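Local coordinates for N5-Carboxyaminoimidazole ribonucleotide synthetase (Staphylococcus aureus subsp. aureus, PDB 3ORQ), which catalyses the ATP-dependent carboxylation of 5-aminoimidazole ribonucleotide with bicarbonate to N5-carboxyaminoimidazole ribonucleotide, a step of purine biosynthesis, at residues A[310-314]-A[360-365]. Coordinates in Å, arbitrary orientation, origin at the centre of the assembly. Residue numbers count along the deposited sequence, not the author numbering.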
ATOM      1  N   LEU A 310       5.231  14.353   2.115  1.00  7.69           N
ATOM      2  CA  LEU A 310       3.862  14.957   2.124  1.00  7.18           C
ATOM      3  C   LEU A 310       3.438  15.388   3.547  1.00  7.87           C
ATOM      4  O   LEU A 310       2.742  16.384   3.735  1.00  8.58           O
ATOM      5  CB  LEU A 310       2.858  13.964   1.539  1.00  7.74           C
ATOM      6  CG  LEU A 310       3.210  13.477   0.122  1.00  7.70           C
ATOM      7  CD1 LEU A 310       2.263  12.377  -0.393  1.00  3.98           C
ATOM      8  CD2 LEU A 310       3.277  14.677  -0.884  1.00  5.52           C
ATOM      9  N   LYS A 311       3.881  14.653   4.558  1.00  7.69           N
ATOM     10  CA  LYS A 311       3.654  15.060   5.923  1.00  7.55           C
ATOM     11  C   LYS A 311       4.738  14.451   6.816  1.00  8.02           C
ATOM     12  O   LYS A 311       5.138  13.296   6.594  1.00  5.88           O
ATOM     13  CB  LYS A 311       2.268  14.567   6.360  1.00  9.33           C
ATOM     14  CG  LYS A 311       1.702  15.315   7.562  1.00 11.36           C
ATOM     15  CD  LYS A 311       0.236  14.964   7.813  1.00 16.39           C
ATOM     16  CE  LYS A 311      -0.228  15.612   9.169  1.00 17.45           C
ATOM     17  NZ  LYS A 311      -1.590  15.184   9.507  1.00 13.08           N
ATOM     18  N   PRO A 312       5.202  15.202   7.849  1.00  7.28           N
ATOM     19  CA  PRO A 312       6.271  14.710   8.699  1.00  6.77           C
ATOM     20  C   PRO A 312       5.735  13.539   9.491  1.00 10.52           C
ATOM     21  O   PRO A 312       4.491  13.351   9.539  1.00 11.04           O
ATOM     22  CB  PRO A 312       6.544  15.864   9.664  1.00  5.59           C
ATOM     23  CG  PRO A 312       6.030  17.120   8.980  1.00  7.53           C
ATOM     24  CD  PRO A 312       4.808  16.598   8.180  1.00  8.79           C
ATOM     25  N   ALA A 313       6.640  12.763  10.119  1.00  9.51           N
ATOM     26  CA  ALA A 313       6.247  11.470  10.637  1.00  7.92           C
ATOM     27  C   ALA A 313       7.113  10.965  11.769  1.00  9.63           C
ATOM     28  O   ALA A 313       8.285  11.287  11.870  1.00 10.02           O
ATOM     29  CB  ALA A 313       6.186  10.427   9.490  1.00  8.14           C
ATOM     30  N   VAL A 314       6.506  10.163  12.627  1.00 10.33           N
ATOM     31  CA  VAL A 314       7.191   9.585  13.750  1.00 11.06           C
ATOM     32  C   VAL A 314       6.836   8.123  13.690  1.00 12.41           C
ATOM     33  O   VAL A 314       5.655   7.743  13.820  1.00 13.55           O
ATOM     34  CB  VAL A 314       6.663  10.178  15.076  1.00  9.42           C
ATOM     35  CG1 VAL A 314       7.327   9.494  16.245  1.00 10.06           C
ATOM     36  CG2 VAL A 314       6.958  11.646  15.140  1.00 10.57           C
ATOM     37  N   ASN A 360       1.974  17.149  12.232  1.00 21.40           N
ATOM     38  CA  ASN A 360       2.567  18.453  11.962  1.00 24.07           C
ATOM     39  C   ASN A 360       3.455  18.956  13.097  1.00 26.46           C
ATOM     40  O   ASN A 360       4.193  19.948  12.950  1.00 28.95           O
ATOM     41  CB  ASN A 360       1.483  19.484  11.688  1.00 24.92           C
ATOM     42  CG  ASN A 360       0.819  19.275  10.367  1.00 24.81           C
ATOM     43  OD1 ASN A 360       1.470  18.953   9.373  1.00 24.78           O
ATOM     44  ND2 ASN A 360      -0.494  19.450  10.345  1.00 24.48           N
ATOM     45  N   ASP A 361       3.366  18.296  14.239  1.00 26.35           N
ATOM     46  CA  ASP A 361       4.157  18.696  15.378  1.00 25.81           C
ATOM     47  C   ASP A 361       4.944  17.506  15.895  1.00 24.86           C
ATOM     48  O   ASP A 361       4.574  16.846  16.875  1.00 26.13           O
ATOM     49  CB  ASP A 361       3.296  19.335  16.470  1.00 25.15           C
ATOM     50  CG  ASP A 361       4.147  19.987  17.584  1.00 28.39           C
ATOM     51  OD1 ASP A 361       5.347  19.652  17.719  1.00 28.79           O
ATOM     52  OD2 ASP A 361       3.611  20.840  18.324  1.00 29.99           O
ATOM     53  N   VAL A 362       6.061  17.264  15.233  1.00 22.76           N
ATOM     54  CA  VAL A 362       6.923  16.125  15.527  1.00 19.34           C
ATOM     55  C   VAL A 362       7.378  16.111  16.985  1.00 19.94           C
ATOM     56  O   VAL A 362       7.351  15.075  17.643  1.00 20.29           O
ATOM     57  CB  VAL A 362       8.138  16.124  14.572  1.00 18.53           C
ATOM     58  CG1 VAL A 362       9.117  15.143  15.015  1.00 17.93           C
ATOM     59  CG2 VAL A 362       7.690  15.817  13.073  1.00 15.84           C
ATOM     60  N   ASN A 363       7.807  17.259  17.497  1.00 20.38           N
ATOM     61  CA  ASN A 363       8.345  17.301  18.861  1.00 22.12           C
ATOM     62  C   ASN A 363       7.314  16.887  19.906  1.00 22.81           C
ATOM     63  O   ASN A 363       7.630  16.139  20.815  1.00 24.17           O
ATOM     64  CB  ASN A 363       9.001  18.643  19.164  1.00 22.24           C
ATOM     65  CG  ASN A 363      10.289  18.847  18.359  1.00 23.93           C
ATOM     66  OD1 ASN A 363      10.731  17.953  17.642  1.00 26.70           O
ATOM     67  ND2 ASN A 363      10.871  20.016  18.455  1.00 25.09           N
ATOM     68  N   GLN A 364       6.073  17.315  19.709  1.00 22.55           N
ATOM     69  CA  GLN A 364       4.978  16.905  20.557  1.00 21.54           C
ATOM     70  C   GLN A 364       4.664  15.418  20.395  1.00 21.36           C
ATOM     71  O   GLN A 364       4.641  14.674  21.387  1.00 21.09           O
ATOM     72  CB  GLN A 364       3.736  17.717  20.256  1.00 21.95           C
ATOM     73  CG  GLN A 364       2.568  17.340  21.154  1.00 25.08           C
ATOM     74  CD  GLN A 364       2.887  17.546  22.632  1.00 28.83           C
ATOM     75  OE1 GLN A 364       2.971  18.676  23.104  1.00 30.82           O
ATOM     76  NE2 GLN A 364       3.072  16.456  23.360  1.00 28.77           N
ATOM     77  N   THR A 365       4.427  14.981  19.150  1.00 19.13           N
ATOM     78  CA  THR A 365       4.213  13.567  18.885  1.00 17.37           C
ATOM     79  C   THR A 365       5.309  12.715  19.527  1.00 17.40           C
ATOM     80  O   THR A 365       5.020  11.664  20.098  1.00 16.16           O
ATOM     81  CB  THR A 365       4.185  13.251  17.390  1.00 17.34           C
ATOM     82  OG1 THR A 365       3.073  13.923  16.780  1.00 17.74           O
ATOM     83  CG2 THR A 365       4.087  11.730  17.185  1.00 13.47           C
TER
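From Lys311 the loop runs extended into the strand that begins at Ala313, while Asn360 and Asp361, just after strand 351-358, lead into helix 362-372. The backbones come closest at Pro312 and Asn360, with CA atoms 6.2 Å apart, and at Val314 and Val362, 6.8 Å apart; no hydrogen bond links the two segments. Asp361 is the N-cap of the helix, its OD1 accepting from Gln364 N at 3.2 Å. Strands 313-319 and 351-358 are antiparallel neighbours in the C-terminal part of a large sheet continuous with the ATP-grasp strands, and the contact lays the start of the final helix against it. Pro312 and Val314 both point toward the helix start, making apolar contacts: Val362 CG2 lies 3.6 Å from Pro312 CB and Val362 CG1 4.1 Å from Val314 CG2. About one turn further along the helix, Thr365 CG2 meets Val314 CG2 at 3.5 Å; the hydroxyl of Thr365 is hydrogen-bonded to that of Thr359. Lys311 CE passes 3.8 Å from Asn360 OD1, but the ammonium group of Lys311 forms a salt bridge with Glu308 of the second subunit.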